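PDB 3M4X: NOL1/NOP2/sun family protein from Enterococcus faecium, which probably methylates cytosine in ribosomal RNA with S-adenosylmethionine as methyl donor, as do RsmF-type members of the NOL1/NOP2/sun family. Local coordinates for residues S25-A30 / W286-Q291; V255-I260 / E280-I285; E259-Q264 / V297-F302. All coordinates share one frame; numbering follows the deposited sequence.

Interaction 1. Residues S25-A30 / W286-Q291; sequences SDFFSA and WPHKDQ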
# COMPACT_ATOMS: atom_id res chain seq x y z
N SER A 25 -11.64 -21.96 24.14
CA SER A 25 -11.06 -21.35 25.35
C SER A 25 -9.76 -20.61 25.13
O SER A 25 -9.59 -19.49 25.60
CB SER A 25 -10.86 -22.41 26.45
OG SER A 25 -12.11 -22.92 26.87
N ASP A 26 -8.83 -21.25 24.43
CA ASP A 26 -7.56 -20.60 24.11
C ASP A 26 -7.81 -19.36 23.26
O ASP A 26 -7.16 -18.33 23.42
CB ASP A 26 -6.63 -21.58 23.40
CG ASP A 26 -6.54 -22.91 24.13
OD1 ASP A 26 -5.60 -23.10 24.93
OD2 ASP A 26 -7.44 -23.76 23.93
N PHE A 27 -8.81 -19.45 22.38
CA PHE A 27 -9.16 -18.38 21.46
C PHE A 27 -9.66 -17.14 22.20
O PHE A 27 -9.17 -16.03 21.95
CB PHE A 27 -10.21 -18.89 20.47
CG PHE A 27 -10.74 -17.84 19.53
CD1 PHE A 27 -9.87 -17.12 18.71
CD2 PHE A 27 -12.11 -17.61 19.42
CE1 PHE A 27 -10.36 -16.17 17.83
CE2 PHE A 27 -12.61 -16.66 18.53
CZ PHE A 27 -11.72 -15.94 17.74
N PHE A 28 -10.61 -17.33 23.11
CA PHE A 28 -11.16 -16.22 23.89
C PHE A 28 -10.09 -15.67 24.81
O PHE A 28 -10.02 -14.47 25.05
CB PHE A 28 -12.34 -16.67 24.75
CG PHE A 28 -13.50 -17.22 23.97
CD1 PHE A 28 -14.20 -18.33 24.43
CD2 PHE A 28 -13.90 -16.64 22.77
CE1 PHE A 28 -15.28 -18.86 23.70
CE2 PHE A 28 -14.98 -17.16 22.04
CZ PHE A 28 -15.67 -18.27 22.51
N SER A 29 -9.27 -16.58 25.34
CA SER A 29 -8.20 -16.22 26.27
C SER A 29 -7.14 -15.38 25.55
O SER A 29 -6.54 -14.47 26.13
CB SER A 29 -7.62 -17.50 26.88
OG SER A 29 -6.43 -17.28 27.58
N ALA A 30 -6.93 -15.66 24.26
CA ALA A 30 -6.02 -14.85 23.46
C ALA A 30 -6.66 -13.49 23.26
O ALA A 30 -6.01 -12.47 23.37
CB ALA A 30 -5.74 -15.51 22.13
N TRP A 286 -4.83 -17.42 13.50
CA TRP A 286 -5.57 -17.40 14.77
C TRP A 286 -4.66 -16.81 15.85
O TRP A 286 -3.50 -17.19 15.96
CB TRP A 286 -5.98 -18.81 15.18
CG TRP A 286 -7.00 -19.53 14.29
CD1 TRP A 286 -6.74 -20.52 13.38
CD2 TRP A 286 -8.43 -19.36 14.31
NE1 TRP A 286 -7.92 -20.95 12.80
CE2 TRP A 286 -8.97 -20.26 13.36
CE3 TRP A 286 -9.30 -18.54 15.03
CZ2 TRP A 286 -10.34 -20.35 13.11
CZ3 TRP A 286 -10.66 -18.63 14.78
CH2 TRP A 286 -11.17 -19.53 13.83
N PRO A 287 -5.20 -15.89 16.66
CA PRO A 287 -4.40 -15.18 17.68
C PRO A 287 -3.87 -16.11 18.78
O PRO A 287 -2.84 -15.85 19.37
CB PRO A 287 -5.39 -14.17 18.28
CG PRO A 287 -6.61 -14.20 17.40
CD PRO A 287 -6.62 -15.52 16.70
N HIS A 288 -4.60 -17.18 19.05
CA HIS A 288 -4.18 -18.10 20.10
C HIS A 288 -3.15 -19.12 19.61
O HIS A 288 -2.59 -19.88 20.41
CB HIS A 288 -5.39 -18.81 20.70
CG HIS A 288 -6.12 -19.69 19.72
ND1 HIS A 288 -6.89 -19.18 18.69
CD2 HIS A 288 -6.21 -21.03 19.64
CE1 HIS A 288 -7.41 -20.18 18.01
NE2 HIS A 288 -7.02 -21.31 18.56
N LYS A 289 -2.88 -19.10 18.31
CA LYS A 289 -2.17 -20.18 17.64
C LYS A 289 -0.97 -19.65 16.88
O LYS A 289 0.13 -20.20 16.96
CB LYS A 289 -3.11 -20.85 16.62
CG LYS A 289 -3.39 -22.32 16.86
CD LYS A 289 -4.07 -22.91 15.63
CE LYS A 289 -4.31 -24.41 15.72
NZ LYS A 289 -4.76 -24.95 14.41
N ASP A 290 -1.21 -18.59 16.11
CA ASP A 290 -0.22 -18.03 15.20
C ASP A 290 0.20 -16.66 15.69
O ASP A 290 -0.27 -16.20 16.72
CB ASP A 290 -0.81 -17.89 13.80
CG ASP A 290 -1.39 -19.18 13.28
OD1 ASP A 290 -0.66 -20.18 13.24
OD2 ASP A 290 -2.59 -19.19 12.93
N GLN A 291 1.07 -16.02 14.94
CA GLN A 291 1.47 -14.66 15.25
C GLN A 291 0.48 -13.67 14.64
O GLN A 291 -0.04 -13.91 13.56
CB GLN A 291 2.89 -14.39 14.75
CG GLN A 291 3.93 -15.08 15.60
CD GLN A 291 3.64 -14.87 17.07
OE1 GLN A 291 3.31 -13.75 17.50
NE2 GLN A 291 3.76 -15.93 17.87

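Interaction 2. Residues V255-I260 / E280-I285; sequences VTIEEI and EKTIRI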
# COMPACT_ATOMS: atom_id res chain seq x y z
N VAL A 255 -12.80 -20.20 -11.55
CA VAL A 255 -11.60 -19.91 -10.76
C VAL A 255 -11.08 -21.15 -10.02
O VAL A 255 -11.86 -21.99 -9.59
CB VAL A 255 -11.86 -18.80 -9.72
CG1 VAL A 255 -12.21 -17.49 -10.40
CG2 VAL A 255 -12.97 -19.25 -8.73
N THR A 256 -9.77 -21.24 -9.85
CA THR A 256 -9.16 -22.34 -9.13
C THR A 256 -8.49 -21.80 -7.87
O THR A 256 -7.88 -20.73 -7.89
CB THR A 256 -8.13 -23.08 -9.98
OG1 THR A 256 -7.25 -22.14 -10.60
CG2 THR A 256 -8.82 -23.89 -11.08
N ILE A 257 -8.63 -22.53 -6.77
CA ILE A 257 -7.93 -22.20 -5.54
C ILE A 257 -6.46 -22.57 -5.69
O ILE A 257 -6.13 -23.67 -6.14
CB ILE A 257 -8.49 -22.94 -4.30
CG1 ILE A 257 -10.01 -22.76 -4.18
CG2 ILE A 257 -7.78 -22.46 -3.03
CD1 ILE A 257 -10.62 -23.41 -2.90
N GLU A 258 -5.58 -21.67 -5.29
CA GLU A 258 -4.16 -21.86 -5.52
C GLU A 258 -3.36 -21.90 -4.21
O GLU A 258 -3.78 -21.36 -3.17
CB GLU A 258 -3.65 -20.74 -6.42
CG GLU A 258 -2.77 -21.20 -7.56
CD GLU A 258 -3.53 -21.84 -8.69
OE1 GLU A 258 -4.69 -21.45 -8.94
OE2 GLU A 258 -2.96 -22.73 -9.36
N GLU A 259 -2.20 -22.53 -4.26
CA GLU A 259 -1.32 -22.59 -3.11
C GLU A 259 -0.64 -21.25 -2.87
O GLU A 259 -0.36 -20.51 -3.80
CB GLU A 259 -0.28 -23.69 -3.28
CG GLU A 259 -0.93 -25.04 -3.47
CD GLU A 259 0.02 -26.19 -3.17
OE1 GLU A 259 1.24 -26.03 -3.39
OE2 GLU A 259 -0.47 -27.25 -2.72
N ILE A 260 -0.39 -20.95 -1.60
CA ILE A 260 0.33 -19.76 -1.20
C ILE A 260 1.60 -20.19 -0.50
O ILE A 260 1.59 -20.47 0.70
CB ILE A 260 -0.52 -18.91 -0.25
CG1 ILE A 260 -1.81 -18.46 -0.94
CG2 ILE A 260 0.30 -17.71 0.28
CD1 ILE A 260 -2.85 -17.81 -0.03
N GLU A 280 -8.28 -26.06 2.19
CA GLU A 280 -7.12 -26.18 3.04
C GLU A 280 -5.94 -25.36 2.52
O GLU A 280 -4.99 -25.08 3.25
CB GLU A 280 -6.71 -27.65 3.18
CG GLU A 280 -6.22 -28.28 1.88
CD GLU A 280 -7.35 -28.79 0.97
OE1 GLU A 280 -8.55 -28.64 1.31
OE2 GLU A 280 -7.02 -29.35 -0.10
N LYS A 281 -6.02 -24.98 1.24
CA LYS A 281 -4.99 -24.16 0.60
C LYS A 281 -5.13 -22.69 0.96
O LYS A 281 -4.25 -21.90 0.66
CB LYS A 281 -5.06 -24.29 -0.92
CG LYS A 281 -4.73 -25.66 -1.46
CD LYS A 281 -5.01 -25.70 -2.97
CE LYS A 281 -5.20 -27.13 -3.45
NZ LYS A 281 -5.84 -27.16 -4.79
N THR A 282 -6.26 -22.33 1.55
CA THR A 282 -6.42 -20.98 2.07
C THR A 282 -5.81 -20.89 3.48
O THR A 282 -5.58 -21.91 4.13
CB THR A 282 -7.90 -20.54 2.05
OG1 THR A 282 -8.65 -21.24 3.04
CG2 THR A 282 -8.52 -20.81 0.65
N ILE A 283 -5.53 -19.68 3.92
CA ILE A 283 -4.72 -19.45 5.12
C ILE A 283 -5.51 -18.77 6.21
O ILE A 283 -6.16 -17.76 5.97
CB ILE A 283 -3.54 -18.52 4.83
CG1 ILE A 283 -2.50 -19.20 3.94
CG2 ILE A 283 -2.92 -18.02 6.12
CD1 ILE A 283 -1.36 -18.25 3.55
N ARG A 284 -5.44 -19.33 7.41
CA ARG A 284 -6.01 -18.68 8.57
C ARG A 284 -4.93 -18.29 9.56
O ARG A 284 -3.96 -19.02 9.76
CB ARG A 284 -7.07 -19.56 9.25
CG ARG A 284 -8.47 -19.38 8.67
CD ARG A 284 -9.47 -20.34 9.32
NE ARG A 284 -10.84 -20.10 8.87
CZ ARG A 284 -11.67 -19.22 9.42
NH1 ARG A 284 -11.29 -18.47 10.45
NH2 ARG A 284 -12.90 -19.08 8.93
N ILE A 285 -5.10 -17.14 10.18
CA ILE A 285 -4.23 -16.74 11.26
C ILE A 285 -5.08 -16.57 12.51
O ILE A 285 -5.98 -15.73 12.56
CB ILE A 285 -3.44 -15.46 10.90
CG1 ILE A 285 -2.48 -15.76 9.75
CG2 ILE A 285 -2.67 -14.94 12.11
CD1 ILE A 285 -1.76 -14.56 9.23
O HOH W 1 -5.37 -19.88 -1.50
O HOH W 2 -1.68 -22.65 0.57

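Interaction 3. Residues E259-Q264 / V297-F302; sequences EIPLTQ and VAKLTF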
# COMPACT_ATOMS: atom_id res chain seq x y z
N GLU A 259 -2.20 -22.53 -4.26
CA GLU A 259 -1.32 -22.59 -3.11
C GLU A 259 -0.64 -21.25 -2.87
O GLU A 259 -0.36 -20.51 -3.80
CB GLU A 259 -0.28 -23.69 -3.28
CG GLU A 259 -0.93 -25.04 -3.47
CD GLU A 259 0.02 -26.19 -3.17
OE1 GLU A 259 1.24 -26.03 -3.39
OE2 GLU A 259 -0.47 -27.25 -2.72
N ILE A 260 -0.39 -20.95 -1.60
CA ILE A 260 0.33 -19.76 -1.20
C ILE A 260 1.60 -20.19 -0.50
O ILE A 260 1.59 -20.47 0.70
CB ILE A 260 -0.52 -18.91 -0.25
CG1 ILE A 260 -1.81 -18.46 -0.94
CG2 ILE A 260 0.30 -17.71 0.28
CD1 ILE A 260 -2.85 -17.81 -0.03
N PRO A 261 2.71 -20.29 -1.24
CA PRO A 261 3.95 -20.78 -0.62
C PRO A 261 4.39 -19.88 0.52
O PRO A 261 4.40 -18.65 0.39
CB PRO A 261 4.97 -20.72 -1.77
CG PRO A 261 4.14 -20.64 -3.03
CD PRO A 261 2.90 -19.90 -2.65
N LEU A 262 4.72 -20.48 1.66
CA LEU A 262 5.24 -19.73 2.80
C LEU A 262 6.27 -20.53 3.57
O LEU A 262 6.23 -21.76 3.59
CB LEU A 262 4.11 -19.34 3.75
CG LEU A 262 3.38 -18.05 3.42
CD1 LEU A 262 2.38 -17.77 4.52
CD2 LEU A 262 4.37 -16.92 3.29
N THR A 263 7.21 -19.82 4.19
CA THR A 263 8.18 -20.44 5.07
C THR A 263 7.54 -20.63 6.44
O THR A 263 7.57 -21.71 7.01
CB THR A 263 9.43 -19.57 5.23
OG1 THR A 263 10.00 -19.32 3.94
CG2 THR A 263 10.48 -20.27 6.12
N GLN A 264 6.96 -19.55 6.94
CA GLN A 264 6.24 -19.58 8.20
C GLN A 264 5.00 -20.47 8.11
O GLN A 264 4.13 -20.26 7.27
CB GLN A 264 5.85 -18.16 8.61
CG GLN A 264 5.17 -18.05 9.96
CD GLN A 264 6.09 -18.41 11.12
OE1 GLN A 264 7.32 -18.42 10.97
NE2 GLN A 264 5.50 -18.70 12.27
N VAL A 297 -6.76 -15.32 4.23
CA VAL A 297 -6.31 -15.00 2.88
C VAL A 297 -6.47 -16.17 1.92
O VAL A 297 -6.24 -17.32 2.29
CB VAL A 297 -4.83 -14.57 2.81
CG1 VAL A 297 -4.50 -14.11 1.40
CG2 VAL A 297 -4.59 -13.45 3.76
N ALA A 298 -6.83 -15.87 0.68
CA ALA A 298 -6.94 -16.88 -0.36
C ALA A 298 -6.39 -16.35 -1.69
O ALA A 298 -6.55 -15.16 -2.01
CB ALA A 298 -8.41 -17.31 -0.51
N LYS A 299 -5.73 -17.21 -2.45
CA LYS A 299 -5.27 -16.84 -3.79
C LYS A 299 -5.94 -17.72 -4.84
O LYS A 299 -5.94 -18.94 -4.72
CB LYS A 299 -3.75 -16.97 -3.91
CG LYS A 299 -3.22 -16.59 -5.29
CD LYS A 299 -1.69 -16.47 -5.30
CE LYS A 299 -1.05 -17.82 -5.06
NZ LYS A 299 0.42 -17.83 -5.32
N LEU A 300 -6.51 -17.11 -5.87
CA LEU A 300 -7.20 -17.85 -6.92
C LEU A 300 -6.72 -17.42 -8.30
O LEU A 300 -6.27 -16.30 -8.48
CB LEU A 300 -8.71 -17.62 -6.83
CG LEU A 300 -9.30 -18.05 -5.48
CD1 LEU A 300 -9.58 -16.82 -4.60
CD2 LEU A 300 -10.57 -18.88 -5.69
N THR A 301 -6.84 -18.33 -9.26
CA THR A 301 -6.59 -18.02 -10.65
C THR A 301 -7.90 -17.98 -11.42
O THR A 301 -8.74 -18.87 -11.29
CB THR A 301 -5.67 -19.06 -11.29
OG1 THR A 301 -4.39 -19.05 -10.65
CG2 THR A 301 -5.48 -18.75 -12.76
N PHE A 302 -8.08 -16.94 -12.22
CA PHE A 302 -9.27 -16.82 -13.07
C PHE A 302 -8.97 -17.37 -14.47
O PHE A 302 -7.96 -17.02 -15.07
CB PHE A 302 -9.67 -15.34 -13.15
CG PHE A 302 -10.74 -15.04 -14.14
CD1 PHE A 302 -12.05 -15.43 -13.90
CD2 PHE A 302 -10.44 -14.35 -15.31
CE1 PHE A 302 -13.06 -15.13 -14.81
CE2 PHE A 302 -11.43 -14.07 -16.22
CZ PHE A 302 -12.75 -14.46 -15.97

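Interaction 1. Residues S25-A30 / W286-Q291
An aromatic cluster of Phe-27, Trp-286 and His-288 ties helix 24-33 to the loop between strands 283-285 and 295-302. The edge of the Trp-286 six-membered ring points at the face of Phe-27 in a T-shaped pair, centroids 5.4 Å apart and planes at 90°. Trp-286 does the touching with CE3 and CZ3, the latter over the rim of the phenyl face, and CE3 comes within 3.8 Å of Phe-27 CE1. Pro-287 CD closes the edge of the same phenyl ring, 4.0 Å from Phe-27 CE1. His-288 stands nearer the helix backbone: its CG sits between backbone N and carbonyl carbon (chi1 64°), and one imidazole face receives Phe-27 CB in a CH-pi contact 4.1 Å from the ring centroid, while CB of Lys-289 covers the other face. The cluster thus joins the N-terminal domain of the RsmF family to its Rossmann-like methyltransferase domain. Phe-237 extends it, edge-to-face with Phe-27 and nearly parallel to Trp-286, and His-288 NE2 is hydrogen-bonded to Glu-23 OE2. One turn along the helix, Ala-30 CB rests 3.6 Å from His-288 CB and 4.1 Å from Pro-287 CB. The loop is braced from within: Trp-286 N donates an almost straight bond (2.9 Å, 170°) to the anti lone pair of Asp-290 OD2, and Trp-286 O accepts from both Lys-289 N and Asp-290 N, the latter at 2.7 Å.

Interaction 2. Residues V255-I260 / E280-I285
The backbones come closest at Glu-259 and Lys-281, with CA atoms 5.4 Å apart, where the chain leaving strand 255-258 passes the 3-10 turn that leads into strand 283-285. Water joins the two here in place of direct backbone bonds. One water donates to Lys-281 O at 2.7 Å and accepts from Ile-260 N at 3.0 Å. A second water lies 2.7 Å from Glu-258 O and also near Lys-281 O, and which acceptors its protons serve is not settled. Lys-281 has the most surface covered. Its CG is anti to the carbonyl carbon (chi1 -66°) and the rest of the chain runs out extended, laying the aliphatic part against the other segment: CB meets Ile-257 CG2 at 3.9 Å, and CD reaches Glu-259 CG at 4.2 Å. The ammonium NZ remains 5.8 Å from Glu-259 OE2, too far for a salt bridge, so any attraction between these charges is probably diffuse. Ile-257 CG2 also touches the methyl CG2 of Thr-282, whose hydroxyl is bonded to Leu-279 O. Farther along, Ile-283 holds CD1 at the end of an extended branch, 3.7 Å from Ile-260 CG2 and also against Ile-260 CD1. Ile-257 packs on Ile-246 and Val-250 of helix 243-252, whereas Ile-260 packs on Ala-100 of helix 95-101. Both strands are antiparallel to strand 295-302 and bond to the same edge of it, one after the other, 255-258 through Lys-299 and Thr-301 and 283-285 through Val-297, which adds the short strand 283-285 beside the antiparallel strand near one end of a sheet of the class I methyltransferase kind.

Interaction 3. Residues E259-Q264 / V297-F302
Ile-260 and Lys-299 bury the most surface in this contact, with Glu-259 next; the side chains of Ile-260 and Lys-299 cross obliquely. Ile-260 CG1 rests 3.8 Å from Lys-299 CB, while its CD1 reaches the strand backbone, 3.8 Å from Lys-299 N, and extends on to Val-297 CG1 at 4.3 Å. The CD1 methyl thus lies beside the backbone from Val-297 to Lys-299. Val-297 also meets Ile-96 and Val-97 of helix 95-101. Strand 295-302 runs antiparallel to its neighbours 228-234 and 255-258, as the reversed strand of class I methyltransferases does, and segment 259-264 is the chain leaving the latter strand, which peels away from strand 295-302 after Pro-261. The CB of Lys-299 is directed toward segment 259-264. CG is anti to the backbone N, and a bend at chi3 (66°) brings CE close to Glu-259 O (3.0 Å, a tight approach whose exact placement is doubtful). Lys-299 NZ stands 3.2 Å from Glu-259 O. The NZ end also borders Pro-261, 4.2 Å from its CD, the two side chains crossing at about a right angle.

Interactions 2 and 3 lie together, their centres about 5 Å apart: they share Glu-259 and Ile-260, and both reach the sheet that holds strand 295-302. Interaction 1 lies farther out, its centre about 21 Å from that of interaction 2 and about 23 Å from that of interaction 3. Along the chain, helix 24-33 comes first, then strand 255-258 with its exit, strand 283-285, the loop 286-291 and finally strand 295-302. Loop 286-291 follows strand 283-285 directly, and Asp-290 and Gln-291 touch Ile-285; through interaction 1 the N-terminal helix 24-33 therefore packs on a connection between two strands of the methyltransferase sheet.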